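Local coordinates for protein mirolysin (Tannerella forsythia, PDB 6R7V) that probably cleaves proteins as a zinc metallopeptidase of the pappalysin family, captured here as a zymogen kept latent by a cysteine switch, at residues M12-I15 against R16-P20; T127-M130 against E131-N134; V183-Y186 against K187-G190. The protein carries 1 engineered substitution. All coordinates share one frame; numbering follows the deposited sequence.

Contact 1 (M12-I15 against R16-P20); sequences MEQI and RRTEP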
loop_
_atom_site.group_PDB
_atom_site.type_symbol
_atom_site.label_atom_id
_atom_site.label_comp_id
_atom_site.label_asym_id
_atom_site.label_seq_id
_atom_site.Cartn_x
_atom_site.Cartn_y
_atom_site.Cartn_z
ATOM N N MET A 12 -10.191 6.706 13.999
ATOM C CA MET A 12 -9.656 7.672 14.945
ATOM C C MET A 12 -10.468 7.780 16.225
ATOM O O MET A 12 -9.841 7.901 17.274
ATOM C CB MET A 12 -9.449 9.044 14.291
ATOM C CG MET A 12 -8.393 9.018 13.194
ATOM S SD MET A 12 -6.784 8.254 13.603
ATOM C CE MET A 12 -6.236 9.273 14.910
ATOM N N GLU A 13 -11.820 7.674 16.162
ATOM C CA GLU A 13 -12.686 7.654 17.352
ATOM C C GLU A 13 -12.307 6.478 18.253
ATOM O O GLU A 13 -12.198 6.645 19.474
ATOM C CB GLU A 13 -14.172 7.550 16.922
ATOM C CG GLU A 13 -15.177 7.438 18.065
ATOM C CD GLU A 13 -16.650 7.250 17.725
ATOM O OE1 GLU A 13 -17.350 6.580 18.519
ATOM O OE2 GLU A 13 -17.111 7.783 16.689
ATOM N N GLN A 14 -12.133 5.287 17.654
ATOM C CA GLN A 14 -11.774 4.074 18.403
ATOM C C GLN A 14 -10.365 4.168 18.945
ATOM O O GLN A 14 -10.148 3.794 20.092
ATOM C CB GLN A 14 -11.907 2.824 17.518
ATOM C CG GLN A 14 -11.716 1.490 18.260
ATOM C CD GLN A 14 -12.043 0.319 17.367
ATOM O OE1 GLN A 14 -12.899 0.402 16.480
ATOM N NE2 GLN A 14 -11.375 -0.800 17.577
ATOM N N ILE A 15 -9.402 4.643 18.130
ATOM C CA ILE A 15 -8.003 4.733 18.559
ATOM C C ILE A 15 -7.861 5.727 19.720
ATOM O O ILE A 15 -7.116 5.447 20.657
ATOM C CB ILE A 15 -7.109 5.094 17.353
ATOM C CG1 ILE A 15 -7.063 3.903 16.386
ATOM C CG2 ILE A 15 -5.700 5.532 17.790
ATOM C CD1 ILE A 15 -6.375 4.208 15.031
ATOM N N ARG A 16 -8.615 6.843 19.698
ATOM C CA ARG A 16 -8.592 7.840 20.763
ATOM C C ARG A 16 -8.843 7.181 22.127
ATOM O O ARG A 16 -8.195 7.561 23.098
ATOM C CB ARG A 16 -9.645 8.922 20.485
ATOM C CG ARG A 16 -9.437 10.206 21.276
ATOM C CD ARG A 16 -10.591 11.154 21.035
ATOM N NE ARG A 16 -10.234 12.525 21.391
ATOM C CZ ARG A 16 -10.981 13.591 21.122
ATOM N NH1 ARG A 16 -10.572 14.801 21.477
ATOM N NH2 ARG A 16 -12.140 13.456 20.487
ATOM N N ARG A 17 -9.711 6.137 22.186
ATOM C CA ARG A 17 -10.037 5.445 23.441
ATOM C C ARG A 17 -9.166 4.187 23.656
ATOM O O ARG A 17 -8.649 3.987 24.760
ATOM C CB ARG A 17 -11.540 5.065 23.427
ATOM C CG ARG A 17 -12.002 4.122 24.530
ATOM C CD ARG A 17 -13.488 3.830 24.448
ATOM N NE ARG A 17 -14.279 4.784 25.230
ATOM C CZ ARG A 17 -15.031 5.751 24.711
ATOM N NH1 ARG A 17 -15.718 6.563 25.501
ATOM N NH2 ARG A 17 -15.108 5.907 23.393
ATOM N N THR A 18 -9.040 3.319 22.625
ATOM C CA THR A 18 -8.345 2.041 22.786
ATOM C C THR A 18 -6.814 2.165 22.788
ATOM O O THR A 18 -6.156 1.323 23.394
ATOM C CB THR A 18 -8.769 1.034 21.704
ATOM O OG1 THR A 18 -8.389 1.531 20.424
ATOM C CG2 THR A 18 -10.277 0.695 21.740
ATOM N N GLU A 19 -6.246 3.147 22.066
ATOM C CA GLU A 19 -4.791 3.297 21.944
ATOM C C GLU A 19 -4.402 4.777 22.043
ATOM O O GLU A 19 -3.998 5.370 21.026
ATOM C CB GLU A 19 -4.309 2.695 20.613
ATOM C CG GLU A 19 -4.545 1.200 20.445
ATOM C CD GLU A 19 -4.319 0.735 19.022
ATOM O OE1 GLU A 19 -5.268 0.817 18.210
ATOM O OE2 GLU A 19 -3.188 0.298 18.718
ATOM N N PRO A 20 -4.481 5.382 23.252
ATOM C CA PRO A 20 -4.206 6.826 23.376
ATOM C C PRO A 20 -2.819 7.282 22.928
ATOM O O PRO A 20 -2.736 8.368 22.356
ATOM C CB PRO A 20 -4.423 7.125 24.859
ATOM C CG PRO A 20 -4.488 5.806 25.536
ATOM C CD PRO A 20 -4.974 4.825 24.530
HETATM O O HOH W 1 -14.358 4.566 21.035
HETATM O O HOH W 2 -8.340 -0.267 18.408
#
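Gln14 and Thr18, one turn apart near the end of helix 12-18, illustrate how a helix can finish with a side chain reinforcing its backbone bonds. Among the main-chain bonds, Thr18 N lies 2.8 Å from Gln14 O and points almost straight at it (N-H...O angle 174°), while Arg16 N reaches Met12 O and Glu19 N reaches Ile15 O. The threonine hydroxyl adds a further bond. Because chi1 is 63°, OG1 sits between the backbone N and the carbonyl carbon of its own residue and turns toward the preceding turn, donating to Gln14 O at 2.9 Å from above the carbonyl plane. Two donors of one residue thus grip a single oxygen, which fixes the rotation of Thr18. Apolar contact is modest: Gln14 CG rests 3.8 Å from Thr18 CG2, the two side chains passing obliquely. Water extends the polar network. One molecule donates to Thr18 OG1 at 2.7 Å and to Glu19 OE1, and accepts a weak bond from Gln14 NE2; another takes a bond in the guanidinium plane from Arg17 NH2 at 2.8 Å. Glu19 leaves helical geometry and at once occupies the N-cap position of helix 20-32. This second helix packs back on the first, with Ile15, Met12 and Arg16 against Tyr23, Met12 also on Ile26, and Met12 further touching Arg216 in a loop.

Contact 2 (T127-M130 against E131-N134); sequences TFSM and EMDN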
loop_
_atom_site.group_PDB
_atom_site.type_symbol
_atom_site.label_atom_id
_atom_site.label_comp_id
_atom_site.label_asym_id
_atom_site.label_seq_id
_atom_site.Cartn_x
_atom_site.Cartn_y
_atom_site.Cartn_z
ATOM N N THR A 127 -0.865 -20.514 8.993
ATOM C CA THR A 127 -1.503 -19.231 8.734
ATOM C C THR A 127 -0.797 -18.136 9.532
ATOM O O THR A 127 -0.584 -18.339 10.735
ATOM C CB THR A 127 -3.006 -19.300 9.107
ATOM O OG1 THR A 127 -3.611 -20.434 8.486
ATOM C CG2 THR A 127 -3.773 -18.032 8.721
ATOM N N PHE A 128 -0.465 -16.989 8.896
ATOM C CA PHE A 128 0.207 -15.901 9.593
ATOM C C PHE A 128 -0.812 -14.954 10.149
ATOM O O PHE A 128 -1.915 -14.824 9.610
ATOM C CB PHE A 128 1.180 -15.186 8.662
ATOM C CG PHE A 128 2.402 -16.046 8.443
ATOM C CD1 PHE A 128 2.449 -16.961 7.400
ATOM C CD2 PHE A 128 3.453 -16.035 9.358
ATOM C CE1 PHE A 128 3.546 -17.818 7.248
ATOM C CE2 PHE A 128 4.556 -16.875 9.200
ATOM C CZ PHE A 128 4.616 -17.740 8.125
ATOM N N SER A 129 -0.431 -14.282 11.224
ATOM C CA SER A 129 -1.286 -13.374 11.966
ATOM C C SER A 129 -0.790 -11.944 11.855
ATOM O O SER A 129 0.391 -11.672 12.085
ATOM C CB SER A 129 -1.323 -13.804 13.434
ATOM O OG SER A 129 -1.614 -12.752 14.336
ATOM N N MET A 130 -1.704 -11.028 11.529
ATOM C CA MET A 130 -1.337 -9.622 11.454
ATOM C C MET A 130 -0.936 -9.121 12.832
ATOM O O MET A 130 0.079 -8.424 12.958
ATOM C CB MET A 130 -2.461 -8.754 10.889
ATOM C CG MET A 130 -2.102 -7.300 10.952
ATOM S SD MET A 130 -3.439 -6.154 10.692
ATOM C CE MET A 130 -4.373 -6.365 12.215
ATOM N N GLU A 131 -1.696 -9.519 13.870
ATOM C CA GLU A 131 -1.521 -9.189 15.285
ATOM C C GLU A 131 -0.100 -9.489 15.791
ATOM O O GLU A 131 0.489 -8.657 16.484
ATOM C CB GLU A 131 -2.558 -9.962 16.120
ATOM C CG GLU A 131 -4.006 -9.594 15.802
ATOM C CD GLU A 131 -4.618 -10.072 14.495
ATOM O OE1 GLU A 131 -4.149 -11.093 13.942
ATOM O OE2 GLU A 131 -5.582 -9.422 14.030
ATOM N N MET A 132 0.453 -10.660 15.424
ATOM C CA MET A 132 1.792 -11.091 15.822
ATOM C C MET A 132 2.894 -10.536 14.924
ATOM O O MET A 132 4.049 -10.463 15.366
ATOM C CB MET A 132 1.884 -12.628 15.788
ATOM C CG MET A 132 1.011 -13.331 16.812
ATOM S SD MET A 132 1.086 -15.141 16.663
ATOM C CE MET A 132 2.814 -15.445 17.134
ATOM N N ASP A 133 2.572 -10.225 13.637
ATOM C CA ASP A 133 3.571 -9.823 12.619
ATOM C C ASP A 133 4.598 -10.954 12.447
ATOM O O ASP A 133 5.758 -10.722 12.091
ATOM C CB ASP A 133 4.283 -8.497 13.011
ATOM C CG ASP A 133 3.905 -7.283 12.192
ATOM O OD1 ASP A 133 3.331 -7.462 11.090
ATOM O OD2 ASP A 133 4.189 -6.166 12.640
ATOM N N ASN A 134 4.168 -12.202 12.693
ATOM C CA ASN A 134 5.096 -13.322 12.664
ATOM C C ASN A 134 5.707 -13.596 11.273
ATOM O O ASN A 134 6.791 -14.194 11.201
ATOM C CB ASN A 134 4.490 -14.608 13.260
ATOM C CG ASN A 134 3.105 -15.047 12.793
ATOM O OD1 ASN A 134 2.317 -14.284 12.216
ATOM N ND2 ASN A 134 2.764 -16.310 13.072
HETATM O O HOH W 3 0.019 -17.401 13.174
HETATM O O HOH W 4 -4.474 -11.767 11.323
#
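From Ser129, still extended, the chain passes through three residues with helical angles, Met130 to Met132, and then turns into the left-handed region at Asp133. The result is an ST motif in the long loop between strands 118-122 and 152-157, an example of a serine opening a single turn within a loop. Ser129 OG accepts from Met132 N at 3.1 Å, and Ser129 O takes a weak bond from Asp133 N, which also leans weakly on Met130 O. The hydroxyl can face the turn because OG lies anti to the backbone N (chi1 154°). Glu131, bent at chi2, curls its carboxylate back over the start of the turn: OE1 comes near Ser129 OG and accepts from a water at 2.7 Å that is itself bonded by Met130 N. The side chain of Asp133, a buried residue, sets off away from 127-130, and its OD1 is held by Tyr166 OH and by a salt bridge to Lys136 NZ. Asn134 then returns to the beginning of the segment. Its carboxamide meets the edge of the Phe128 ring, OD1 lying 3.5 Å from Phe128 CD2 with the two planes 62° apart, and a water links Asn134 ND2 to Thr127 O. Asn134 OD1 itself receives Ser129 N at 2.9 Å, in the carbonyl plane and on a lone pair, with a nearly straight N-H...O angle of 169°.

Contact 3 (V183-Y186 against K187-G190); sequences VIHY and KHFG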
loop_
_atom_site.group_PDB
_atom_site.type_symbol
_atom_site.label_atom_id
_atom_site.label_comp_id
_atom_site.label_asym_id
_atom_site.label_seq_id
_atom_site.Cartn_x
_atom_site.Cartn_y
_atom_site.Cartn_z
ATOM N N VAL A 183 2.303 -6.717 3.679
ATOM C CA VAL A 183 2.077 -8.169 3.660
ATOM C C VAL A 183 0.858 -8.411 2.787
ATOM O O VAL A 183 -0.195 -7.767 2.999
ATOM C CB VAL A 183 1.855 -8.730 5.087
ATOM C CG1 VAL A 183 1.702 -10.247 5.053
ATOM C CG2 VAL A 183 3.003 -8.355 6.035
ATOM N N ILE A 184 0.974 -9.347 1.818
ATOM C CA ILE A 184 -0.121 -9.642 0.914
ATOM C C ILE A 184 -0.458 -11.123 0.931
ATOM O O ILE A 184 0.448 -11.961 0.888
ATOM C CB ILE A 184 0.211 -9.182 -0.543
ATOM C CG1 ILE A 184 0.746 -7.714 -0.655
ATOM C CG2 ILE A 184 -1.045 -9.354 -1.480
ATOM C CD1 ILE A 184 -0.353 -6.631 -0.225
ATOM N N HIS A 185 -1.753 -11.456 0.865
ATOM C CA HIS A 185 -2.171 -12.862 0.783
ATOM C C HIS A 185 -1.698 -13.412 -0.542
ATOM O O HIS A 185 -1.909 -12.781 -1.580
ATOM C CB HIS A 185 -3.699 -12.910 0.864
ATOM C CG HIS A 185 -4.264 -14.266 1.128
ATOM N ND1 HIS A 185 -4.022 -15.328 0.285
ATOM C CD2 HIS A 185 -4.987 -14.698 2.185
ATOM C CE1 HIS A 185 -4.634 -16.370 0.833
ATOM N NE2 HIS A 185 -5.206 -16.052 1.989
ATOM N N TYR A 186 -1.104 -14.599 -0.535
ATOM C CA TYR A 186 -0.552 -15.219 -1.748
ATOM C C TYR A 186 -1.586 -15.397 -2.851
ATOM O O TYR A 186 -1.202 -15.419 -4.021
ATOM C CB TYR A 186 0.115 -16.562 -1.406
ATOM C CG TYR A 186 -0.837 -17.721 -1.198
ATOM C CD1 TYR A 186 -1.484 -17.916 0.024
ATOM C CD2 TYR A 186 -1.100 -18.625 -2.225
ATOM C CE1 TYR A 186 -2.392 -18.960 0.207
ATOM C CE2 TYR A 186 -2.009 -19.665 -2.054
ATOM C CZ TYR A 186 -2.640 -19.838 -0.833
ATOM O OH TYR A 186 -3.499 -20.894 -0.647
ATOM N N LYS A 187 -2.869 -15.585 -2.499
ATOM C CA LYS A 187 -3.863 -15.802 -3.540
ATOM C C LYS A 187 -4.193 -14.522 -4.281
ATOM O O LYS A 187 -4.950 -14.579 -5.256
ATOM C CB LYS A 187 -5.159 -16.357 -2.923
ATOM C CG LYS A 187 -5.098 -17.792 -2.479
ATOM C CD LYS A 187 -6.396 -18.139 -1.766
ATOM C CE LYS A 187 -6.415 -19.575 -1.328
ATOM N NZ LYS A 187 -7.616 -19.864 -0.501
ATOM N N HIS A 188 -3.708 -13.359 -3.813
ATOM C CA HIS A 188 -4.111 -12.096 -4.421
ATOM C C HIS A 188 -2.891 -11.231 -4.714
ATOM O O HIS A 188 -2.929 -10.009 -4.554
ATOM C CB HIS A 188 -5.124 -11.402 -3.490
ATOM C CG HIS A 188 -6.304 -12.295 -3.201
ATOM N ND1 HIS A 188 -7.173 -12.666 -4.203
ATOM C CD2 HIS A 188 -6.688 -12.906 -2.052
ATOM C CE1 HIS A 188 -8.065 -13.480 -3.646
ATOM N NE2 HIS A 188 -7.818 -13.655 -2.354
ATOM N N PHE A 189 -1.805 -11.887 -5.132
ATOM C CA PHE A 189 -0.549 -11.254 -5.478
ATOM C C PHE A 189 -0.311 -11.438 -6.943
ATOM O O PHE A 189 -0.421 -12.563 -7.456
ATOM C CB PHE A 189 0.618 -11.839 -4.646
ATOM C CG PHE A 189 1.838 -10.963 -4.585
ATOM C CD1 PHE A 189 2.944 -11.222 -5.388
ATOM C CD2 PHE A 189 1.854 -9.823 -3.784
ATOM C CE1 PHE A 189 4.072 -10.396 -5.329
ATOM C CE2 PHE A 189 2.971 -8.993 -3.747
ATOM C CZ PHE A 189 4.090 -9.311 -4.480
ATOM N N GLY A 190 0.006 -10.346 -7.621
ATOM C CA GLY A 190 0.210 -10.409 -9.063
ATOM C C GLY A 190 -1.080 -10.326 -9.842
ATOM O O GLY A 190 -2.184 -10.287 -9.272
HETATM O O HOH W 5 -1.094 -15.305 -6.811
#
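His185 and Lys187 meet through a bond from backbone to ring: Lys187 N donates to His185 ND1 at 3.0 Å, straight (168°) and in the imidazole plane. With ND1 accepting, the ring proton is probably on NE2, which is consistent with the weak bond from that atom to Gly160 O. The aliphatic chain of Lys187 runs alongside the rings of Tyr186 and His185. Its CG makes a CH-pi contact over one face of Tyr186, 3.8 Å from the ring centroid, while its CD lies beside His185 CE1. Farther along, Lys187 CE comes to 3.3 Å from Tyr186 OH. Tyr186 can offer that face because chi1 (78°) sets CG between its backbone N and carbonyl carbon, folding the ring over the following residue. Beneath this lies a type I beta turn, closed by His188 N to His185 O at 2.9 Å, which ends strand 182-185. That strand belongs to the main sheet of the metzincin catalytic domain, parallel to 152-157 and antiparallel to 165-167, and the turn begins the passage to helix 203-212, which carries the zinc ligands His207 and His211. Past the turn, Phe189 brings CD2 to within 3.7 Å of Ile184 CB, with Ile184 CG2 at its ring edge, and a water joins Tyr186 O to Phe189 O. Tyr199 O holds His188 ND1; Ile184 packs on Thr204, Ala205 and the engineered Ala208, and Phe189 on Ile67.

The three contacts follow one another along the chain. Contact 1 lies on the surface in the N-terminal part that also supplies the zinc-binding Cys6, consistent with the cysteine-switch arrangement, whereas contacts 2 and 3 lie at the main sheet. Contact 2 is about 22 Å from contact 1, centre to centre; contact 3 is about 29 Å from contact 1 and 15 Å from contact 2. None touches another, although nearest atoms of contacts 2 and 3 come within about 5 Å. Phe128 bonds through its backbone to Asn158, just past strand 152-157, and Tyr186 to Cys157, so both lie beside the end of that strand. Contact 3 then leads on to helix 203-212 with its zinc-binding histidines.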